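Local coordinates for MlnE (Bacillus amyloliquefaciens subsp. plantarum, PDB 5D2E), which binds NADP and probably reduces beta-keto groups as the N-terminal B-type ketoreductase part of a macrolactin assembly-line polyketide synthase, at residues 143-148 with 384-389; 378-383 with 419-424; 405-410 with 426-431. All blocks are in the same frame, centred on the assembly; numbering follows the deposited sequence.

Contact 1: 143-148 with 384-389; sequences AMRKQL and KVFGTV. With NAP (NADP nicotinamide-adenine-dinucleotide phosphate), chain B.
Phe-386 and Met-144 form a Met-aromatic contact that joins helix 141-164, in the N-terminal Rossmann-like region that, as in other polyketide ketoreductases, is probably the structural subdomain, to helix 386-394 of the NADP-binding ketoreductase part. The two side chains slide past each other in opposite directions: Met-144 CE lies 3.9 Å from Phe-386 CD1, and Met-144 SD stands 5.0 Å from the centroid of the Phe-386 ring, 45° off the ring normal. A bend at chi3 (-78°) places that CE, while Met-144 SD meets Val-389 tip to tip, 3.9 Å from Val-389 CG2. On the far end of the ring Leu-148 CD1 comes to 3.6 Å from Phe-386 CZ, again tip to tip, and the aliphatic CG of Arg-145 borders CZ as well. The guanidinium of Arg-145 is engaged by Glu-141 of its own helix. Beyond this apolar patch Lys-384 turns to the cofactor, its NZ giving a 2.7 Å hydrogen bond to NADP O3D and a weak one to O2D; Asn-425 is a further partner of NZ. Ile-187 of helix 186-201 packs on Met-144 and Leu-148, and helix 419-437 closes another side, with Phe-423 on Leu-148 and Phe-431 on Val-389.

Contact 2: 378-383 with 419-424; sequences EEVIAP and SDYAFA. With NAP (NADP nicotinamide-adenine-dinucleotide phosphate), chain B.
Val-380 and Ile-381 of helix 374-381 come up against helix 419-437 closely enough that the CA atoms of Ile-381 and Ala-424 are 5.0 Å apart. This is helix packing within the Rossmann-type ketoreductase fold, and it backs Tyr-421, one of the residues that hold NADP. The small Ala-424 allows the approach: its CB sits 3.9 Å from Ile-381 CA and also touches the CG2 branch. That CG2 does most of the work for Ile-381, resting 3.8 Å from Asp-420 O and reaching the Phe-423 ring at its edge, near the ring plane, where CD2 is the atom met. Val-380 crosses the Asp-420 side chain at about a right angle, so that a carboxylate oxygen lies on hydrocarbon: Asp-420 OD2 is 3.5 Å from Val-380 CB and is equally near CG2. The charge of this buried group is answered by a salt bridge from OD2 to Lys-372. With chi1 at 45°, CG of Asp-420 sits between the backbone N and the carbonyl carbon, and OD1 accepts a weak bond from the amide of Tyr-421. The other branch of Val-380, CG1, covers the start of Tyr-421, 3.7 Å from its N and 4.1 Å from its CB. CG of Tyr-421 is anti to the backbone N (chi1 -176°), which sends the ring off toward the cofactor ribose. There Tyr-421 OH and NADP O2D, which lies at the ring edge near its plane, are hydrogen-bonded, either able to donate, though the modelled 2.4 Å is doubtfully short.

Contact 3: 405-410 with 426-431; sequences MFSSLS and GCMDGF. With NAP (NADP nicotinamide-adenine-dinucleotide phosphate), chain B.
Met-428 and Met-405 slide past each other in opposite directions where helix 426-431 lies on strand 405-408, the segment axes 8.0 Å apart and their directions 131° from parallel. Starting at the helix, Met-428 CB touches the sulfur of the strand methionine, Met-405 SD, at 3.6 Å. Met-428 CG packs against Lys-384 O. Next comes Met-428 SD, 3.9 Å from Met-405 CB, so each sulfur lies by the other residue's first side-chain carbon. A bend at chi3 carries Met-428 CE onto the strand backbone, where it comes within 3.3 Å of Phe-406 O and also meets Ser-407 CA and CB. Met-405 in turn keeps its SD near the helix backbone, 3.6 Å from Met-428 O, and the same SD lies at the edge of the Phe-431 ring, near its plane. Beside this sulfur-rich layer runs one polar link: Ser-407 OG, anti to its own backbone N (chi1 -172°), donates to Asp-429 OD1 at 2.8 Å, on the syn side and 29° out of the carboxylate plane. Asp-429 is buried, and its charge is probably eased by several donors, for OD1 also takes a bond from Ser-446 and OD2 one from Asn-448, both on strand 443-453. The carboxylate therefore ties the helix to two adjacent strands at once. On the cofactor side of the strand, Ser-407 O approaches NADP C6N at 3.2 Å, Phe-406 CB lies near the ribose ring oxygen O4D, and Ser-408 CB lies against the nicotinamide. A helix that connects two adjacent parallel strands, 402-408 and 443-453, and packs across them is the beta-alpha-beta unit of a Rossmann fold, with the end of its first strand lining the nicotinamide pocket.

In the fold
All three contacts are largely buried and all reach NADP, but only contact 1, with Arg-145 exposed and Phe-386 partly so, extends to the surface. It alone joins the N-terminal Rossmann-like region to the cofactor-binding region, through apolar and sulfur-aromatic packing. Contacts 2 and 3 share helix 419-437 and stay within the ketoreductase: contact 2 sets helix 374-381 against its first turns, contact 3 lays a strand on its middle and brings the only hydrogen bond between paired segments. Contact 1 meets contact 2 through a probable hydrogen bond from Gly-387 N to Ala-382 O, and contact 3 where Thr-388 touches both methionines. Lys-384 and Tyr-421, from contacts 1 and 2, grip the same ribose, while contact 3 borders the nicotinamide.

Contact 1: 143-148 with 384-389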
# COMPACT_ATOMS: atom_id res chain seq x y z
N ALA A 143 11.55 -13.37 5.38
CA ALA A 143 12.01 -12.01 5.22
C ALA A 143 10.81 -11.07 5.37
O ALA A 143 10.93 -10.04 6.02
CB ALA A 143 12.62 -11.79 3.86
N MET A 144 9.70 -11.40 4.73
CA MET A 144 8.54 -10.52 4.79
C MET A 144 7.99 -10.43 6.20
O MET A 144 7.66 -9.33 6.67
CB MET A 144 7.50 -10.94 3.80
CG MET A 144 7.93 -10.68 2.36
SD MET A 144 6.54 -11.15 1.26
CE MET A 144 6.74 -12.90 1.28
N ARG A 145 7.96 -11.54 6.92
CA ARG A 145 7.51 -11.52 8.30
C ARG A 145 8.39 -10.61 9.14
O ARG A 145 7.86 -9.82 9.95
CB ARG A 145 7.48 -12.93 8.91
CG ARG A 145 6.29 -13.75 8.48
CD ARG A 145 6.16 -15.06 9.29
NE ARG A 145 5.09 -15.89 8.76
CZ ARG A 145 3.78 -15.61 8.86
NH1 ARG A 145 3.32 -14.50 9.45
NH2 ARG A 145 2.91 -16.46 8.33
N LYS A 146 9.70 -10.69 8.98
CA LYS A 146 10.62 -9.82 9.77
C LYS A 146 10.42 -8.37 9.44
O LYS A 146 10.39 -7.53 10.37
CB LYS A 146 12.07 -10.19 9.57
CG LYS A 146 12.32 -11.59 10.08
CD LYS A 146 13.79 -12.01 10.13
CE LYS A 146 13.86 -13.36 10.88
NZ LYS A 146 14.92 -14.28 10.40
N GLN A 147 10.24 -8.06 8.14
CA GLN A 147 10.05 -6.65 7.75
C GLN A 147 8.73 -6.10 8.36
O GLN A 147 8.68 -5.00 8.89
CB GLN A 147 10.08 -6.44 6.27
CG GLN A 147 11.48 -6.68 5.62
CD GLN A 147 11.58 -5.98 4.30
OE1 GLN A 147 10.58 -5.91 3.54
NE2 GLN A 147 12.70 -5.35 4.06
N LEU A 148 7.68 -6.92 8.34
CA LEU A 148 6.38 -6.49 8.89
C LEU A 148 6.51 -6.29 10.39
O LEU A 148 6.00 -5.28 10.95
CB LEU A 148 5.31 -7.49 8.54
CG LEU A 148 4.90 -7.54 7.06
CD1 LEU A 148 4.20 -8.87 6.77
CD2 LEU A 148 3.98 -6.36 6.77
N LYS A 384 -3.20 -9.27 -0.00
CA LYS A 384 -2.63 -8.14 -0.73
C LYS A 384 -1.11 -7.98 -0.47
O LYS A 384 -0.40 -7.43 -1.27
CB LYS A 384 -3.39 -6.87 -0.36
CG LYS A 384 -4.76 -6.77 -1.02
CD LYS A 384 -5.58 -5.68 -0.50
CE LYS A 384 -6.96 -5.62 -1.16
NZ LYS A 384 -6.88 -5.23 -2.57
N VAL A 385 -0.63 -8.42 0.68
CA VAL A 385 0.82 -8.41 0.95
C VAL A 385 1.41 -9.74 0.51
O VAL A 385 2.03 -9.81 -0.54
CB VAL A 385 1.15 -8.00 2.36
CG1 VAL A 385 2.68 -8.10 2.61
CG2 VAL A 385 0.62 -6.61 2.61
N PHE A 386 1.12 -10.81 1.24
CA PHE A 386 1.68 -12.12 0.91
C PHE A 386 1.14 -12.68 -0.39
O PHE A 386 1.89 -13.20 -1.23
CB PHE A 386 1.41 -13.10 2.04
CG PHE A 386 2.16 -12.78 3.27
CD1 PHE A 386 3.48 -13.19 3.39
CD2 PHE A 386 1.59 -12.07 4.30
CE1 PHE A 386 4.19 -12.93 4.52
CE2 PHE A 386 2.30 -11.82 5.46
CZ PHE A 386 3.62 -12.23 5.55
N GLY A 387 -0.17 -12.54 -0.60
CA GLY A 387 -0.80 -13.10 -1.80
C GLY A 387 -0.22 -12.56 -3.08
O GLY A 387 0.10 -13.31 -3.99
N THR A 388 -0.09 -11.25 -3.13
CA THR A 388 0.51 -10.59 -4.28
C THR A 388 1.89 -11.16 -4.58
O THR A 388 2.22 -11.44 -5.74
CB THR A 388 0.60 -9.10 -4.01
OG1 THR A 388 -0.68 -8.58 -3.67
CG2 THR A 388 1.12 -8.36 -5.22
N VAL A 389 2.69 -11.32 -3.52
CA VAL A 389 4.09 -11.77 -3.68
C VAL A 389 4.10 -13.20 -4.17
O VAL A 389 4.89 -13.56 -5.04
CB VAL A 389 4.93 -11.55 -2.40
CG1 VAL A 389 6.34 -12.12 -2.51
CG2 VAL A 389 5.03 -10.02 -2.10
PA NAP B . -15.39 -8.78 -2.71
O1A NAP B . -16.71 -8.98 -3.52
O2A NAP B . -15.25 -9.18 -1.26
O5B NAP B . -14.34 -9.68 -3.53
C5B NAP B . -13.06 -9.93 -2.97
C4B NAP B . -12.90 -11.42 -3.13
O4B NAP B . -11.61 -11.78 -2.58
C3B NAP B . -13.93 -12.29 -2.36
O3B NAP B . -14.79 -12.98 -3.27
C2B NAP B . -13.08 -13.30 -1.58
O2B NAP B . -13.61 -14.59 -1.68
C1B NAP B . -11.69 -13.15 -2.24
N9A NAP B . -10.57 -13.42 -1.36
C8A NAP B . -10.29 -12.84 -0.13
N7A NAP B . -9.16 -13.41 0.44
C5A NAP B . -8.68 -14.29 -0.45
C6A NAP B . -7.57 -15.21 -0.50
N6A NAP B . -6.70 -15.21 0.56
N1A NAP B . -7.46 -16.07 -1.61
C2A NAP B . -8.35 -16.01 -2.62
N3A NAP B . -9.42 -15.17 -2.64
C4A NAP B . -9.63 -14.32 -1.62
O3 NAP B . -14.88 -7.24 -2.84
PN NAP B . -14.92 -6.30 -4.17
O1N NAP B . -15.81 -5.09 -3.91
O2N NAP B . -15.02 -7.25 -5.33
O5D NAP B . -13.44 -5.67 -4.30
C5D NAP B . -12.46 -6.51 -4.97
C4D NAP B . -11.05 -5.91 -4.91
O4D NAP B . -11.02 -4.55 -5.34
C3D NAP B . -10.55 -5.91 -3.46
O3D NAP B . -9.20 -6.34 -3.44
C2D NAP B . -10.72 -4.47 -2.99
O2D NAP B . -9.79 -4.13 -1.92
C1D NAP B . -10.58 -3.64 -4.30
N1N NAP B . -11.35 -2.38 -4.18
C2N NAP B . -12.73 -2.38 -4.25
C3N NAP B . -13.52 -1.22 -4.14
C7N NAP B . -15.07 -1.25 -4.25
O7N NAP B . -15.73 -0.22 -4.08
N7N NAP B . -15.76 -2.36 -4.55
C4N NAP B . -12.85 -0.01 -3.91
C5N NAP B . -11.45 -0.02 -3.79
C6N NAP B . -10.71 -1.21 -3.95
P2B NAP B . -13.35 -15.79 -0.58
O1X NAP B . -13.82 -15.32 0.79
O2X NAP B . -14.12 -17.02 -1.14
O3X NAP B . -11.86 -16.00 -0.58

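Contact 2: 378-383 with 419-424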
# COMPACT_ATOMS: atom_id res chain seq x y z
N GLU A 378 -3.49 -9.20 10.46
CA GLU A 378 -2.96 -10.35 9.70
C GLU A 378 -3.92 -10.82 8.63
O GLU A 378 -3.51 -11.12 7.51
CB GLU A 378 -2.61 -11.56 10.56
CG GLU A 378 -1.53 -11.30 11.59
CD GLU A 378 -1.37 -12.37 12.69
OE1 GLU A 378 -2.30 -13.13 13.03
OE2 GLU A 378 -0.24 -12.44 13.21
N GLU A 379 -5.21 -10.89 9.00
CA GLU A 379 -6.24 -11.26 8.04
C GLU A 379 -6.41 -10.31 6.92
O GLU A 379 -6.54 -10.73 5.78
CB GLU A 379 -7.61 -11.41 8.74
CG GLU A 379 -7.65 -12.63 9.61
CD GLU A 379 -9.03 -12.72 10.26
OE1 GLU A 379 -10.01 -12.88 9.50
OE2 GLU A 379 -9.11 -12.50 11.46
N VAL A 380 -6.47 -9.03 7.21
CA VAL A 380 -6.68 -8.03 6.15
C VAL A 380 -5.50 -7.97 5.19
O VAL A 380 -5.70 -7.79 3.99
CB VAL A 380 -6.96 -6.67 6.76
CG1 VAL A 380 -6.83 -5.55 5.77
CG2 VAL A 380 -8.32 -6.68 7.43
N ILE A 381 -4.27 -8.07 5.71
CA ILE A 381 -3.12 -7.89 4.83
C ILE A 381 -2.77 -9.15 4.02
O ILE A 381 -2.07 -9.03 2.99
CB ILE A 381 -1.84 -7.39 5.56
CG1 ILE A 381 -1.19 -8.47 6.41
CG2 ILE A 381 -2.15 -6.11 6.32
CD1 ILE A 381 0.17 -8.04 6.98
N ALA A 382 -3.20 -10.33 4.49
CA ALA A 382 -2.75 -11.59 3.88
C ALA A 382 -2.87 -11.61 2.36
O ALA A 382 -1.91 -11.96 1.71
CB ALA A 382 -3.53 -12.78 4.48
N PRO A 383 -4.05 -11.28 1.79
CA PRO A 383 -4.11 -11.47 0.34
C PRO A 383 -3.35 -10.48 -0.52
O PRO A 383 -2.97 -10.79 -1.67
CB PRO A 383 -5.60 -11.36 0.03
CG PRO A 383 -6.19 -10.58 1.18
CD PRO A 383 -5.36 -10.93 2.36
N SER A 419 -6.67 1.40 8.54
CA SER A 419 -5.20 1.56 8.57
C SER A 419 -4.41 0.38 7.92
O SER A 419 -3.44 0.61 7.17
CB SER A 419 -4.71 1.85 9.97
OG SER A 419 -5.01 0.78 10.79
N ASP A 420 -4.82 -0.84 8.21
CA ASP A 420 -4.18 -2.05 7.74
C ASP A 420 -4.56 -2.30 6.29
O ASP A 420 -3.72 -2.70 5.48
CB ASP A 420 -4.48 -3.29 8.57
CG ASP A 420 -5.98 -3.43 8.94
OD1 ASP A 420 -6.76 -2.48 8.73
OD2 ASP A 420 -6.36 -4.50 9.41
N TYR A 421 -5.80 -1.98 5.95
CA TYR A 421 -6.27 -2.07 4.55
C TYR A 421 -5.50 -1.10 3.66
O TYR A 421 -5.07 -1.46 2.55
CB TYR A 421 -7.78 -1.79 4.49
CG TYR A 421 -8.45 -1.93 3.14
CD1 TYR A 421 -8.70 -3.19 2.58
CD2 TYR A 421 -8.90 -0.81 2.47
CE1 TYR A 421 -9.32 -3.32 1.34
CE2 TYR A 421 -9.55 -0.93 1.24
CZ TYR A 421 -9.75 -2.17 0.70
OH TYR A 421 -10.38 -2.23 -0.50
N ALA A 422 -5.34 0.14 4.12
CA ALA A 422 -4.61 1.17 3.41
C ALA A 422 -3.16 0.70 3.21
O ALA A 422 -2.64 0.77 2.09
CB ALA A 422 -4.67 2.47 4.16
N PHE A 423 -2.55 0.15 4.27
CA PHE A 423 -1.19 -0.39 4.19
C PHE A 423 -1.10 -1.52 3.15
O PHE A 423 -0.18 -1.54 2.32
CB PHE A 423 -0.76 -0.91 5.56
CG PHE A 423 0.51 -1.70 5.54
CD1 PHE A 423 1.73 -1.04 5.60
CD2 PHE A 423 0.51 -3.04 5.37
CE1 PHE A 423 2.91 -1.71 5.58
CE2 PHE A 423 1.71 -3.74 5.26
CZ PHE A 423 2.91 -3.06 5.40
N ALA A 424 -2.01 -2.49 3.24
CA ALA A 424 -1.98 -3.64 2.36
C ALA A 424 -2.05 -3.21 0.86
O ALA A 424 -1.29 -3.70 0.01
CB ALA A 424 -3.07 -4.60 2.71
PA NAP B . -15.39 -8.78 -2.71
O1A NAP B . -16.71 -8.98 -3.52
O2A NAP B . -15.25 -9.18 -1.26
O5B NAP B . -14.34 -9.68 -3.53
C5B NAP B . -13.06 -9.93 -2.97
C4B NAP B . -12.90 -11.42 -3.13
O4B NAP B . -11.61 -11.78 -2.58
C3B NAP B . -13.93 -12.29 -2.36
O3B NAP B . -14.79 -12.98 -3.27
C2B NAP B . -13.08 -13.30 -1.58
O2B NAP B . -13.61 -14.59 -1.68
C1B NAP B . -11.69 -13.15 -2.24
N9A NAP B . -10.57 -13.42 -1.36
C8A NAP B . -10.29 -12.84 -0.13
N7A NAP B . -9.16 -13.41 0.44
C5A NAP B . -8.68 -14.29 -0.45
C6A NAP B . -7.57 -15.21 -0.50
N6A NAP B . -6.70 -15.21 0.56
N1A NAP B . -7.46 -16.07 -1.61
C2A NAP B . -8.35 -16.01 -2.62
N3A NAP B . -9.42 -15.17 -2.64
C4A NAP B . -9.63 -14.32 -1.62
O3 NAP B . -14.88 -7.24 -2.84
PN NAP B . -14.92 -6.30 -4.17
O1N NAP B . -15.81 -5.09 -3.91
O2N NAP B . -15.02 -7.25 -5.33
O5D NAP B . -13.44 -5.67 -4.30
C5D NAP B . -12.46 -6.51 -4.97
C4D NAP B . -11.05 -5.91 -4.91
O4D NAP B . -11.02 -4.55 -5.34
C3D NAP B . -10.55 -5.91 -3.46
O3D NAP B . -9.20 -6.34 -3.44
C2D NAP B . -10.72 -4.47 -2.99
O2D NAP B . -9.79 -4.13 -1.92
C1D NAP B . -10.58 -3.64 -4.30
N1N NAP B . -11.35 -2.38 -4.18
C2N NAP B . -12.73 -2.38 -4.25
C3N NAP B . -13.52 -1.22 -4.14
C7N NAP B . -15.07 -1.25 -4.25
O7N NAP B . -15.73 -0.22 -4.08
N7N NAP B . -15.76 -2.36 -4.55
C4N NAP B . -12.85 -0.01 -3.91
C5N NAP B . -11.45 -0.02 -3.79
C6N NAP B . -10.71 -1.21 -3.95
P2B NAP B . -13.35 -15.79 -0.58
O1X NAP B . -13.82 -15.32 0.79
O2X NAP B . -14.12 -17.02 -1.14
O3X NAP B . -11.86 -16.00 -0.58

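Contact 3: 405-410 with 426-431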
# COMPACT_ATOMS: atom_id res chain seq x y z
N MET A 405 -2.88 -5.30 -10.19
CA MET A 405 -3.31 -5.30 -8.81
C MET A 405 -4.47 -4.29 -8.60
O MET A 405 -4.39 -3.10 -8.93
CB MET A 405 -2.11 -5.00 -7.94
CG MET A 405 -1.07 -6.14 -7.99
SD MET A 405 0.53 -5.57 -7.37
CE MET A 405 1.00 -4.74 -8.86
N PHE A 406 -5.56 -4.78 -7.99
CA PHE A 406 -6.74 -3.92 -7.63
C PHE A 406 -6.50 -3.33 -6.26
O PHE A 406 -6.79 -3.96 -5.21
CB PHE A 406 -8.04 -4.74 -7.70
CG PHE A 406 -8.56 -4.98 -9.13
CD1 PHE A 406 -7.83 -4.64 -10.27
CD2 PHE A 406 -9.80 -5.53 -9.33
CE1 PHE A 406 -8.31 -4.80 -11.56
CE2 PHE A 406 -10.29 -5.71 -10.64
CZ PHE A 406 -9.56 -5.34 -11.74
N SER A 407 -5.90 -2.15 -6.27
CA SER A 407 -5.56 -1.47 -5.06
C SER A 407 -6.72 -0.51 -4.71
O SER A 407 -7.82 -0.62 -5.27
CB SER A 407 -4.20 -0.77 -5.27
OG SER A 407 -3.73 -0.23 -4.04
N SER A 408 -6.49 0.41 -3.79
CA SER A 408 -7.51 1.24 -3.27
C SER A 408 -6.96 2.62 -3.10
O SER A 408 -5.80 2.83 -2.73
CB SER A 408 -7.99 0.67 -1.91
OG SER A 408 -8.80 1.61 -1.23
N LEU A 409 -7.82 3.59 -3.37
CA LEU A 409 -7.58 4.95 -3.07
C LEU A 409 -7.32 5.21 -1.58
O LEU A 409 -6.64 6.20 -1.26
CB LEU A 409 -8.72 5.81 -3.60
CG LEU A 409 -8.55 7.31 -3.70
CD1 LEU A 409 -7.41 7.68 -4.64
CD2 LEU A 409 -9.88 7.90 -4.18
N SER A 410 -7.75 4.31 -0.70
CA SER A 410 -7.39 4.37 0.71
C SER A 410 -5.86 4.35 0.97
O SER A 410 -5.42 4.81 2.00
CB SER A 410 -8.08 3.28 1.50
OG SER A 410 -7.44 2.01 1.31
N GLY A 426 -1.22 -0.24 -0.24
CA GLY A 426 -0.03 0.56 -0.52
C GLY A 426 1.16 -0.35 -0.79
O GLY A 426 2.05 0.01 -1.59
N CYS A 427 1.16 -1.53 -0.18
CA CYS A 427 2.17 -2.52 -0.44
C CYS A 427 2.15 -3.04 -1.91
O CYS A 427 3.21 -3.09 -2.54
CB CYS A 427 2.07 -3.60 0.58
SG CYS A 427 3.38 -4.77 0.39
N MET A 428 0.99 -3.31 -2.48
CA MET A 428 0.89 -3.60 -3.90
C MET A 428 1.39 -2.48 -4.76
O MET A 428 2.04 -2.73 -5.76
CB MET A 428 -0.57 -3.94 -4.30
CG MET A 428 -1.11 -5.10 -3.53
SD MET A 428 -2.59 -5.89 -4.13
CE MET A 428 -3.77 -4.54 -4.15
N ASP A 429 1.03 -1.25 -4.42
CA ASP A 429 1.45 -0.11 -5.17
C ASP A 429 3.02 -0.05 -5.29
O ASP A 429 3.55 0.18 -6.40
CB ASP A 429 0.98 1.20 -4.57
CG ASP A 429 -0.55 1.31 -4.42
OD1 ASP A 429 -1.30 0.56 -5.07
OD2 ASP A 429 -0.96 2.21 -3.67
N GLY A 430 3.71 -0.28 -4.18
CA GLY A 430 5.17 -0.34 -4.17
C GLY A 430 5.75 -1.62 -4.80
O GLY A 430 6.84 -1.58 -5.42
N PHE A 431 4.98 -2.70 -4.79
CA PHE A 431 5.45 -3.95 -5.33
C PHE A 431 5.65 -3.88 -6.84
O PHE A 431 6.40 -4.67 -7.42
CB PHE A 431 4.52 -5.11 -4.95
CG PHE A 431 5.08 -6.47 -5.30
CD1 PHE A 431 6.16 -7.01 -4.59
CD2 PHE A 431 4.57 -7.20 -6.37
CE1 PHE A 431 6.69 -8.26 -4.92
CE2 PHE A 431 5.06 -8.47 -6.66
CZ PHE A 431 6.12 -9.01 -5.97
PA NAP B . -15.39 -8.78 -2.71
O1A NAP B . -16.71 -8.98 -3.52
O2A NAP B . -15.25 -9.18 -1.26
O5B NAP B . -14.34 -9.68 -3.53
C5B NAP B . -13.06 -9.93 -2.97
C4B NAP B . -12.90 -11.42 -3.13
O4B NAP B . -11.61 -11.78 -2.58
C3B NAP B . -13.93 -12.29 -2.36
O3B NAP B . -14.79 -12.98 -3.27
C2B NAP B . -13.08 -13.30 -1.58
O2B NAP B . -13.61 -14.59 -1.68
C1B NAP B . -11.69 -13.15 -2.24
N9A NAP B . -10.57 -13.42 -1.36
C8A NAP B . -10.29 -12.84 -0.13
N7A NAP B . -9.16 -13.41 0.44
C5A NAP B . -8.68 -14.29 -0.45
C6A NAP B . -7.57 -15.21 -0.50
N6A NAP B . -6.70 -15.21 0.56
N1A NAP B . -7.46 -16.07 -1.61
C2A NAP B . -8.35 -16.01 -2.62
N3A NAP B . -9.42 -15.17 -2.64
C4A NAP B . -9.63 -14.32 -1.62
O3 NAP B . -14.88 -7.24 -2.84
PN NAP B . -14.92 -6.30 -4.17
O1N NAP B . -15.81 -5.09 -3.91
O2N NAP B . -15.02 -7.25 -5.33
O5D NAP B . -13.44 -5.67 -4.30
C5D NAP B . -12.46 -6.51 -4.97
C4D NAP B . -11.05 -5.91 -4.91
O4D NAP B . -11.02 -4.55 -5.34
C3D NAP B . -10.55 -5.91 -3.46
O3D NAP B . -9.20 -6.34 -3.44
C2D NAP B . -10.72 -4.47 -2.99
O2D NAP B . -9.79 -4.13 -1.92
C1D NAP B . -10.58 -3.64 -4.30
N1N NAP B . -11.35 -2.38 -4.18
C2N NAP B . -12.73 -2.38 -4.25
C3N NAP B . -13.52 -1.22 -4.14
C7N NAP B . -15.07 -1.25 -4.25
O7N NAP B . -15.73 -0.22 -4.08
N7N NAP B . -15.76 -2.36 -4.55
C4N NAP B . -12.85 -0.01 -3.91
C5N NAP B . -11.45 -0.02 -3.79
C6N NAP B . -10.71 -1.21 -3.95
P2B NAP B . -13.35 -15.79 -0.58
O1X NAP B . -13.82 -15.32 0.79
O2X NAP B . -14.12 -17.02 -1.14
O3X NAP B . -11.86 -16.00 -0.58